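Local structure of peptide chain release factor subunit 1 (Aeropyrum pernix, 3AGK) at residues Lys317-Glu323 and Gln341-Glu347; Ala31-Leu37 and Tyr122-Phe128. The protein probably directs the termination of nascent peptide synthesis in response to the stop codons UAA, UAG and UGA, as one subunit of a heterodimer. All blocks are in the same frame, centred on the assembly; numbering follows the deposited sequence.

Overall arrangement
The two contacts lie in different domains of this release factor and on opposite sides of the chain's centre. Interaction 2 comes first along the chain. It pairs residues 31-37 with 122-128 in the antiparallel sheet of eRF1 domain 1, where the partners are 85 residues apart. Interaction 1 pairs residues 317-323 with 341-347 in the mixed sheet of eRF1 domain 3, across a short beta-alpha-beta unit. The contact centres are 36 Å apart, and their nearest atoms remain about 14 Å apart. Each pairs an outermost strand of its sheet, 121-125 or 341-345, with an inner one. With no shared sheet and no touching atoms, each contact is part of the packing of its own domain.

Interaction 1 of 2, residues Lys317-Glu323 and Gln341-Glu347; sequences KTLLIHE and QVIVVPE
Leu320 and Ile343 are neighbours on one sheet face, with Leu320 CD2 3.9 Å from Ile343 CG2. Leu320 CD2 lies 4.0 Å from Val345 CG2. Leu320 has chi1 m and Ile343 is mm. On the other face, Ile321 (mt) puts CD1 4.0 Å from Val342 CG1. Strands 318-322 and 341-345 run parallel, their axes at 24° and 4.4 Å at closest. Thr318 pairs with Gln341, and the register runs one-to-one to His322 with Val345. Backbone hydrogen bonds join Gln341 N to Lys317 O (2.9 Å), Leu319 N to Gln341 O (2.7 Å), Ile343 N to Leu319 O (2.8 Å), Ile321 N to Ile343 O (2.9 Å), Val345 N to Ile321 O (2.7 Å) and Glu323 N to Val345 O (3.0 Å). Beyond the strands, Glu323 OE1 (chi1 p) accepts a hydrogen bond from Glu347 N (2.6 Å). Glu323 OE2 forms a salt bridge with Arg162 of domain 2. Water 1 lies 2.8 Å from His322 NE2. This is a beta-alpha-beta crossover through helix 328-335, whose Trp331 and Ala335 cover the Leu319 and Val342 face. Helices 277-294 and 352-359 pack on the Leu320 face, and strand 362-366 flanks 316-322, with a classic bulge at Lys317 and Thr318 opposite Ile365.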
ATOM      1  N   LYS A 317      14.088  19.884  15.463  1.00 48.36           N
ATOM      2  CA  LYS A 317      13.901  20.080  14.020  1.00 59.44           C
ATOM      3  C   LYS A 317      13.116  18.949  13.357  1.00 51.48           C
ATOM      4  O   LYS A 317      12.261  19.194  12.508  1.00 49.41           O
ATOM      5  CB  LYS A 317      15.210  20.367  13.272  1.00 63.70           C
ATOM      6  CG  LYS A 317      16.113  19.194  13.062  1.00 73.52           C
ATOM      7  CD  LYS A 317      17.180  19.551  12.036  1.00 72.85           C
ATOM      8  CE  LYS A 317      17.993  18.330  11.647  1.00 73.80           C
ATOM      9  NZ  LYS A 317      18.669  18.492  10.326  1.00 72.86           N
ATOM     10  N   THR A 318      13.383  17.708  13.755  1.00 51.92           N
ATOM     11  CA  THR A 318      12.588  16.598  13.232  1.00 43.13           C
ATOM     12  C   THR A 318      12.217  15.595  14.312  1.00 43.19           C
ATOM     13  O   THR A 318      13.067  15.140  15.089  1.00 40.89           O
ATOM     14  CB  THR A 318      13.270  15.857  12.034  1.00 75.00           C
ATOM     15  OG1 THR A 318      14.331  15.033  12.517  1.00 85.76           O
ATOM     16  CG2 THR A 318      13.826  16.835  11.018  1.00 70.39           C
ATOM     17  N   LEU A 319      10.932  15.261  14.343  1.00 50.15           N
ATOM     18  CA  LEU A 319      10.401  14.234  15.232  1.00 48.40           C
ATOM     19  C   LEU A 319      10.250  12.920  14.470  1.00 45.37           C
ATOM     20  O   LEU A 319       9.542  12.861  13.467  1.00 49.76           O
ATOM     21  CB  LEU A 319       9.032  14.670  15.752  1.00 47.18           C
ATOM     22  CG  LEU A 319       8.372  13.869  16.869  1.00 49.25           C
ATOM     23  CD1 LEU A 319       9.321  13.735  18.040  1.00 49.85           C
ATOM     24  CD2 LEU A 319       7.077  14.529  17.317  1.00 58.11           C
ATOM     25  N   LEU A 320      10.918  11.872  14.940  1.00 48.39           N
ATOM     26  CA  LEU A 320      10.811  10.550  14.324  1.00 51.46           C
ATOM     27  C   LEU A 320       9.855   9.717  15.147  1.00 51.15           C
ATOM     28  O   LEU A 320      10.092   9.502  16.342  1.00 40.82           O
ATOM     29  CB  LEU A 320      12.166   9.856  14.289  1.00 52.41           C
ATOM     30  CG  LEU A 320      13.236  10.436  13.376  1.00 57.09           C
ATOM     31  CD1 LEU A 320      14.577  10.430  14.064  1.00 61.31           C
ATOM     32  CD2 LEU A 320      13.289   9.620  12.117  1.00 57.94           C
ATOM     33  N   ILE A 321       8.774   9.258  14.517  1.00 49.06           N
ATOM     34  CA  ILE A 321       7.748   8.502  15.234  1.00 48.57           C
ATOM     35  C   ILE A 321       7.435   7.189  14.549  1.00 50.20           C
ATOM     36  O   ILE A 321       6.970   7.175  13.407  1.00 51.03           O
ATOM     37  CB  ILE A 321       6.434   9.291  15.351  1.00 53.24           C
ATOM     38  CG1 ILE A 321       6.712  10.759  15.681  1.00 53.69           C
ATOM     39  CG2 ILE A 321       5.509   8.646  16.396  1.00 58.68           C
ATOM     40  CD1 ILE A 321       5.476  11.626  15.622  1.00 58.18           C
ATOM     41  N   HIS A 322       7.683   6.087  15.251  1.00 48.28           N
ATOM     42  CA  HIS A 322       7.340   4.757  14.745  1.00 53.58           C
ATOM     43  C   HIS A 322       5.820   4.614  14.577  1.00 56.80           C
ATOM     44  O   HIS A 322       5.049   4.939  15.476  1.00 55.12           O
ATOM     45  CB  HIS A 322       7.892   3.667  15.681  1.00 41.82           C
ATOM     46  CG  HIS A 322       7.929   2.297  15.069  1.00 52.33           C
ATOM     47  ND1 HIS A 322       6.811   1.498  14.960  1.00 55.44           N
ATOM     48  CD2 HIS A 322       8.959   1.578  14.558  1.00 46.70           C
ATOM     49  CE1 HIS A 322       7.148   0.351  14.393  1.00 53.00           C
ATOM     50  NE2 HIS A 322       8.447   0.377  14.141  1.00 48.22           N
ATOM     51  N   GLU A 323       5.397   4.112  13.425  1.00 53.76           N
ATOM     52  CA  GLU A 323       3.978   4.052  13.092  1.00 59.55           C
ATOM     53  C   GLU A 323       3.128   3.155  14.011  1.00 57.87           C
ATOM     54  O   GLU A 323       1.904   3.273  14.043  1.00 55.08           O
ATOM     55  CB  GLU A 323       3.805   3.592  11.645  1.00 62.13           C
ATOM     56  CG  GLU A 323       4.118   2.127  11.445  1.00 64.75           C
ATOM     57  CD  GLU A 323       3.845   1.674  10.024  1.00 73.92           C
ATOM     58  OE1 GLU A 323       4.457   0.676   9.584  1.00 67.34           O
ATOM     59  OE2 GLU A 323       3.024   2.326   9.344  1.00 82.41           O
ATOM     60  N   GLN A 341       9.460  19.054  11.968  1.00 58.02           N
ATOM     61  CA  GLN A 341       9.056  18.173  10.888  1.00 53.83           C
ATOM     62  C   GLN A 341       8.844  16.761  11.414  1.00 51.75           C
ATOM     63  O   GLN A 341       9.632  16.244  12.211  1.00 48.80           O
ATOM     64  CB  GLN A 341      10.066  18.174   9.754  1.00 61.96           C
ATOM     65  CG  GLN A 341       9.592  17.377   8.542  1.00 82.36           C
ATOM     66  CD  GLN A 341       8.158  17.716   8.129  1.00 94.14           C
ATOM     67  OE1 GLN A 341       7.190  17.382   8.828  1.00 92.06           O
ATOM     68  NE2 GLN A 341       8.018  18.379   6.981  1.00 97.39           N
ATOM     69  N   VAL A 342       7.755  16.150  10.979  1.00 50.69           N
ATOM     70  CA  VAL A 342       7.444  14.796  11.381  1.00 54.10           C
ATOM     71  C   VAL A 342       7.910  13.810  10.337  1.00 56.10           C
ATOM     72  O   VAL A 342       7.591  13.947   9.161  1.00 56.67           O
ATOM     73  CB  VAL A 342       5.944  14.604  11.542  1.00 58.78           C
ATOM     74  CG1 VAL A 342       5.634  13.145  11.882  1.00 49.12           C
ATOM     75  CG2 VAL A 342       5.406  15.562  12.607  1.00 58.01           C
ATOM     76  N   ILE A 343       8.683  12.825  10.779  1.00 59.17           N
ATOM     77  CA  ILE A 343       9.002  11.658   9.973  1.00 55.47           C
ATOM     78  C   ILE A 343       8.352  10.441  10.638  1.00 48.37           C
ATOM     79  O   ILE A 343       8.729  10.039  11.749  1.00 42.10           O
ATOM     80  CB  ILE A 343      10.530  11.420   9.892  1.00 55.17           C
ATOM     81  CG1 ILE A 343      11.248  12.620   9.261  1.00 55.98           C
ATOM     82  CG2 ILE A 343      10.841  10.111   9.147  1.00 52.63           C
ATOM     83  CD1 ILE A 343      10.986  12.814   7.766  1.00 49.95           C
ATOM     84  N   VAL A 344       7.353   9.871   9.983  1.00 51.26           N
ATOM     85  CA  VAL A 344       6.784   8.631  10.483  1.00 57.34           C
ATOM     86  C   VAL A 344       7.630   7.450  10.015  1.00 56.25           C
ATOM     87  O   VAL A 344       7.851   7.270   8.823  1.00 55.27           O
ATOM     88  CB  VAL A 344       5.320   8.436  10.054  1.00 61.94           C
ATOM     89  CG1 VAL A 344       4.764   7.173  10.687  1.00 63.04           C
ATOM     90  CG2 VAL A 344       4.488   9.634  10.457  1.00 60.65           C
ATOM     91  N   VAL A 345       8.107   6.653  10.963  1.00 54.01           N
ATOM     92  CA  VAL A 345       8.957   5.516  10.647  1.00 52.07           C
ATOM     93  C   VAL A 345       8.125   4.257  10.408  1.00 53.53           C
ATOM     94  O   VAL A 345       7.506   3.728  11.334  1.00 55.27           O
ATOM     95  CB  VAL A 345       9.989   5.256  11.751  1.00 54.13           C
ATOM     96  CG1 VAL A 345      10.789   3.978  11.450  1.00 52.77           C
ATOM     97  CG2 VAL A 345      10.903   6.478  11.919  1.00 52.53           C
ATOM     98  N   PRO A 346       8.106   3.770   9.154  1.00 52.44           N
ATOM     99  CA  PRO A 346       7.266   2.603   8.876  1.00 47.33           C
ATOM    100  C   PRO A 346       7.879   1.356   9.499  1.00 50.21           C
ATOM    101  O   PRO A 346       9.095   1.292   9.694  1.00 49.34           O
ATOM    102  CB  PRO A 346       7.286   2.520   7.346  1.00 45.38           C
ATOM    103  CG  PRO A 346       8.615   3.107   6.965  1.00 48.16           C
ATOM    104  CD  PRO A 346       8.849   4.213   7.956  1.00 47.86           C
ATOM    105  N   GLU A 347       7.028   0.385   9.813  1.00 57.27           N
ATOM    106  CA  GLU A 347       7.444  -0.876  10.416  1.00 66.31           C
ATOM    107  C   GLU A 347       8.428  -1.620   9.511  1.00 66.66           C
ATOM    108  O   GLU A 347       9.242  -2.423   9.980  1.00 65.56           O
ATOM    109  CB  GLU A 347       6.207  -1.736  10.671  1.00 76.74           C
ATOM    110  CG  GLU A 347       6.388  -2.847  11.681  1.00 91.31           C
ATOM    111  CD  GLU A 347       5.466  -4.024  11.403  1.00101.62           C
ATOM    112  OE1 GLU A 347       5.278  -4.358  10.213  1.00104.12           O
ATOM    113  OE2 GLU A 347       4.933  -4.615  12.368  1.00105.82           O
TER
HETATM  114  O   HOH W   1       9.436  -2.149  13.462  1.00 57.31           O

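Interaction 2 of 2, residues Ala31-Leu37 and Tyr122-Phe128; sequences ATVLLSL and YRTDKRF
Strand 34-37 lies antiparallel to strand 122-125, with axes 4.7 Å apart at 161°. Leu34 and Asp125 form a hydrogen-bonded pair, with Leu34 N to Asp125 O 2.8 Å and Asp125 N to Leu34 O 3.1 Å. Ser36 and Arg123 form the next, with Ser36 N to Arg123 O and Arg123 N to Ser36 O both 2.8 Å. Leu35-Thr124 and Leu37-Tyr122 are non-hydrogen-bonded pairs. Leu35 (tp) brings CD1 to 3.2 Å from Tyr122 CE1. Tyr122 is t with chi2 84°, and Leu37 CD1 (tp) meets its ring edge. Thr124 (p) shares this face, and helices 45-58 and 65-82 lie against Tyr122. Val33 and Leu34 both face Asp125 in a classic beta bulge, and an inverse gamma turn centred on Thr32 leads into it. These strands belong to the four-stranded antiparallel sheet of eRF1 domain 1, with 34-39 inside and 121-125 outermost. On the other face, Leu34 is mt. Leu34 CB lies 3.8 Å from Phe128 CE1, and Leu34 CD1 lies 3.5 Å from Lys126 O. Phe128 (m, chi2 -44°) also meets the rings of Trp27 and Phe96. Ser36 (m) holds OG at the Phe128 ring edge and hydrogen-bonds Ile129 N. Asp125 (chi1 -143°) uses OD1 in a salt bridge with Arg123 NH1 (2.5 Å), while Asp125 OD2 accepts a hydrogen bond from Lys126 N (2.7 Å).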
ATOM      1  N   ALA A  31     -15.737 -18.874   8.257  1.00 97.60           N
ATOM      2  CA  ALA A  31     -16.349 -19.249   6.983  1.00 91.30           C
ATOM      3  C   ALA A  31     -16.601 -18.013   6.134  1.00 88.34           C
ATOM      4  O   ALA A  31     -16.499 -16.883   6.620  1.00 84.33           O
ATOM      5  CB  ALA A  31     -17.642 -20.007   7.210  1.00 86.86           C
ATOM      6  N   THR A  32     -16.920 -18.224   4.863  1.00 83.97           N
ATOM      7  CA  THR A  32     -17.139 -17.102   3.964  1.00 76.79           C
ATOM      8  C   THR A  32     -18.519 -16.503   4.199  1.00 73.15           C
ATOM      9  O   THR A  32     -19.464 -16.810   3.480  1.00 66.46           O
ATOM     10  CB  THR A  32     -16.984 -17.505   2.489  1.00 75.82           C
ATOM     11  OG1 THR A  32     -17.961 -18.495   2.156  1.00 76.92           O
ATOM     12  CG2 THR A  32     -15.584 -18.065   2.234  1.00 74.05           C
ATOM     13  N   VAL A  33     -18.613 -15.629   5.201  1.00 77.42           N
ATOM     14  CA  VAL A  33     -19.895 -15.112   5.673  1.00 71.54           C
ATOM     15  C   VAL A  33     -19.908 -13.596   5.911  1.00 69.90           C
ATOM     16  O   VAL A  33     -20.761 -13.086   6.645  1.00 64.46           O
ATOM     17  CB  VAL A  33     -20.321 -15.816   6.981  1.00 75.54           C
ATOM     18  CG1 VAL A  33     -20.237 -17.331   6.818  1.00 77.39           C
ATOM     19  CG2 VAL A  33     -19.463 -15.340   8.156  1.00 75.86           C
ATOM     20  N   LEU A  34     -18.962 -12.881   5.306  1.00 71.07           N
ATOM     21  CA  LEU A  34     -18.951 -11.419   5.370  1.00 66.66           C
ATOM     22  C   LEU A  34     -19.273 -10.832   3.998  1.00 64.45           C
ATOM     23  O   LEU A  34     -18.553 -11.059   3.021  1.00 75.63           O
ATOM     24  CB  LEU A  34     -17.608 -10.899   5.887  1.00 70.69           C
ATOM     25  CG  LEU A  34     -17.239 -11.303   7.321  1.00 72.72           C
ATOM     26  CD1 LEU A  34     -15.864 -10.773   7.697  1.00 78.91           C
ATOM     27  CD2 LEU A  34     -18.276 -10.827   8.322  1.00 66.50           C
ATOM     28  N   LEU A  35     -20.368 -10.086   3.938  1.00 57.65           N
ATOM     29  CA  LEU A  35     -20.915  -9.580   2.681  1.00 58.10           C
ATOM     30  C   LEU A  35     -20.260  -8.290   2.197  1.00 59.67           C
ATOM     31  O   LEU A  35     -20.088  -7.340   2.960  1.00 55.20           O
ATOM     32  CB  LEU A  35     -22.422  -9.361   2.836  1.00 56.61           C
ATOM     33  CG  LEU A  35     -23.197  -8.674   1.711  1.00 62.69           C
ATOM     34  CD1 LEU A  35     -22.709  -9.169   0.368  1.00 72.22           C
ATOM     35  CD2 LEU A  35     -24.687  -8.960   1.854  1.00 52.98           C
ATOM     36  N   SER A  36     -19.905  -8.269   0.918  1.00 59.92           N
ATOM     37  CA  SER A  36     -19.403  -7.064   0.273  1.00 62.98           C
ATOM     38  C   SER A  36     -20.290  -6.755  -0.940  1.00 64.18           C
ATOM     39  O   SER A  36     -20.523  -7.630  -1.772  1.00 71.07           O
ATOM     40  CB  SER A  36     -17.946  -7.266  -0.168  1.00 63.06           C
ATOM     41  OG  SER A  36     -17.112  -7.588   0.933  1.00 57.11           O
ATOM     42  N   LEU A  37     -20.786  -5.526  -1.047  1.00 56.05           N
ATOM     43  CA  LEU A  37     -21.721  -5.180  -2.118  1.00 54.60           C
ATOM     44  C   LEU A  37     -21.533  -3.755  -2.672  1.00 62.84           C
ATOM     45  O   LEU A  37     -21.704  -2.773  -1.952  1.00 64.02           O
ATOM     46  CB  LEU A  37     -23.151  -5.363  -1.618  1.00 48.78           C
ATOM     47  CG  LEU A  37     -24.272  -4.851  -2.508  1.00 49.38           C
ATOM     48  CD1 LEU A  37     -24.399  -5.750  -3.728  1.00 53.69           C
ATOM     49  CD2 LEU A  37     -25.558  -4.843  -1.730  1.00 46.06           C
ATOM     50  N   TYR A 122     -20.673  -8.276  -5.872  1.00 57.27           N
ATOM     51  CA  TYR A 122     -21.303  -8.876  -4.709  1.00 58.99           C
ATOM     52  C   TYR A 122     -20.439 -10.027  -4.260  1.00 61.67           C
ATOM     53  O   TYR A 122     -20.001 -10.835  -5.079  1.00 70.25           O
ATOM     54  CB  TYR A 122     -22.699  -9.399  -5.039  1.00 61.23           C
ATOM     55  CG  TYR A 122     -23.209 -10.396  -4.010  1.00 63.58           C
ATOM     56  CD1 TYR A 122     -23.812  -9.966  -2.846  1.00 68.86           C
ATOM     57  CD2 TYR A 122     -23.057 -11.770  -4.194  1.00 72.24           C
ATOM     58  CE1 TYR A 122     -24.269 -10.860  -1.895  1.00 66.17           C
ATOM     59  CE2 TYR A 122     -23.516 -12.678  -3.244  1.00 68.75           C
ATOM     60  CZ  TYR A 122     -24.122 -12.206  -2.098  1.00 68.15           C
ATOM     61  OH  TYR A 122     -24.585 -13.066  -1.135  1.00 65.75           O
ATOM     62  N   ARG A 123     -20.189 -10.136  -2.965  1.00 57.08           N
ATOM     63  CA  ARG A 123     -19.396 -11.271  -2.527  1.00 69.55           C
ATOM     64  C   ARG A 123     -19.578 -11.638  -1.062  1.00 67.69           C
ATOM     65  O   ARG A 123     -19.883 -10.791  -0.225  1.00 56.59           O
ATOM     66  CB  ARG A 123     -17.923 -11.029  -2.847  1.00 67.39           C
ATOM     67  CG  ARG A 123     -17.056 -12.242  -2.690  1.00 65.43           C
ATOM     68  CD  ARG A 123     -15.871 -12.121  -3.611  1.00 75.09           C
ATOM     69  NE  ARG A 123     -15.474 -13.417  -4.132  1.00 87.84           N
ATOM     70  CZ  ARG A 123     -14.354 -14.042  -3.794  1.00 97.48           C
ATOM     71  NH1 ARG A 123     -13.512 -13.467  -2.949  1.00106.51           N
ATOM     72  NH2 ARG A 123     -14.074 -15.229  -4.312  1.00 92.35           N
ATOM     73  N   THR A 124     -19.418 -12.923  -0.771  1.00 66.28           N
ATOM     74  CA  THR A 124     -19.346 -13.373   0.610  1.00 64.03           C
ATOM     75  C   THR A 124     -17.993 -14.020   0.817  1.00 66.41           C
ATOM     76  O   THR A 124     -17.602 -14.905   0.068  1.00 75.74           O
ATOM     77  CB  THR A 124     -20.477 -14.339   0.971  1.00 67.87           C
ATOM     78  OG1 THR A 124     -20.531 -15.407   0.016  1.00 75.20           O
ATOM     79  CG2 THR A 124     -21.792 -13.604   0.979  1.00 65.98           C
ATOM     80  N   ASP A 125     -17.263 -13.558   1.820  1.00 68.58           N
ATOM     81  CA  ASP A 125     -15.917 -14.055   2.032  1.00 73.37           C
ATOM     82  C   ASP A 125     -15.592 -14.092   3.509  1.00 72.86           C
ATOM     83  O   ASP A 125     -16.443 -13.772   4.344  1.00 74.94           O
ATOM     84  CB  ASP A 125     -14.899 -13.200   1.278  1.00 73.78           C
ATOM     85  CG  ASP A 125     -13.760 -14.026   0.709  1.00 86.01           C
ATOM     86  OD1 ASP A 125     -13.507 -13.931  -0.508  1.00 91.21           O
ATOM     87  OD2 ASP A 125     -13.122 -14.778   1.473  1.00 85.64           O
ATOM     88  N   LYS A 126     -14.366 -14.502   3.821  1.00 72.96           N
ATOM     89  CA  LYS A 126     -13.880 -14.552   5.196  1.00 77.80           C
ATOM     90  C   LYS A 126     -13.469 -13.139   5.651  1.00 79.59           C
ATOM     91  O   LYS A 126     -13.169 -12.901   6.830  1.00 70.96           O
ATOM     92  CB  LYS A 126     -12.725 -15.562   5.317  1.00 81.73           C
ATOM     93  CG  LYS A 126     -13.120 -17.009   4.957  1.00 81.32           C
ATOM     94  CD  LYS A 126     -11.910 -17.940   4.833  1.00 87.89           C
ATOM     95  CE  LYS A 126     -12.311 -19.345   4.370  1.00 89.08           C
ATOM     96  NZ  LYS A 126     -11.124 -20.238   4.148  1.00 96.13           N
ATOM     97  N   ARG A 127     -13.489 -12.207   4.696  1.00 82.70           N
ATOM     98  CA  ARG A 127     -13.186 -10.801   4.946  1.00 81.78           C
ATOM     99  C   ARG A 127     -14.013  -9.898   4.016  1.00 78.13           C
ATOM    100  O   ARG A 127     -14.666 -10.379   3.085  1.00 82.84           O
ATOM    101  CB  ARG A 127     -11.683 -10.543   4.765  1.00 86.45           C
ATOM    102  CG  ARG A 127     -11.168 -10.778   3.352  1.00 93.48           C
ATOM    103  CD  ARG A 127      -9.643 -10.917   3.308  1.00107.17           C
ATOM    104  NE  ARG A 127      -8.952  -9.704   3.741  1.00117.40           N
ATOM    105  CZ  ARG A 127      -7.628  -9.576   3.815  1.00130.68           C
ATOM    106  NH1 ARG A 127      -7.092  -8.433   4.223  1.00136.34           N
ATOM    107  NH2 ARG A 127      -6.836 -10.590   3.481  1.00135.80           N
ATOM    108  N   PHE A 128     -14.005  -8.593   4.279  1.00 69.49           N
ATOM    109  CA  PHE A 128     -14.603  -7.634   3.354  1.00 60.71           C
ATOM    110  C   PHE A 128     -13.678  -7.402   2.136  1.00 67.97           C
ATOM    111  O   PHE A 128     -12.447  -7.378   2.258  1.00 62.71           O
ATOM    112  CB  PHE A 128     -14.911  -6.294   4.057  1.00 51.20           C
ATOM    113  CG  PHE A 128     -16.014  -6.370   5.109  1.00 58.21           C
ATOM    114  CD1 PHE A 128     -17.199  -7.062   4.865  1.00 59.16           C
ATOM    115  CD2 PHE A 128     -15.878  -5.700   6.326  1.00 60.54           C
ATOM    116  CE1 PHE A 128     -18.212  -7.114   5.826  1.00 59.06           C
ATOM    117  CE2 PHE A 128     -16.881  -5.744   7.289  1.00 60.77           C
ATOM    118  CZ  PHE A 128     -18.052  -6.450   7.037  1.00 63.65           C
TER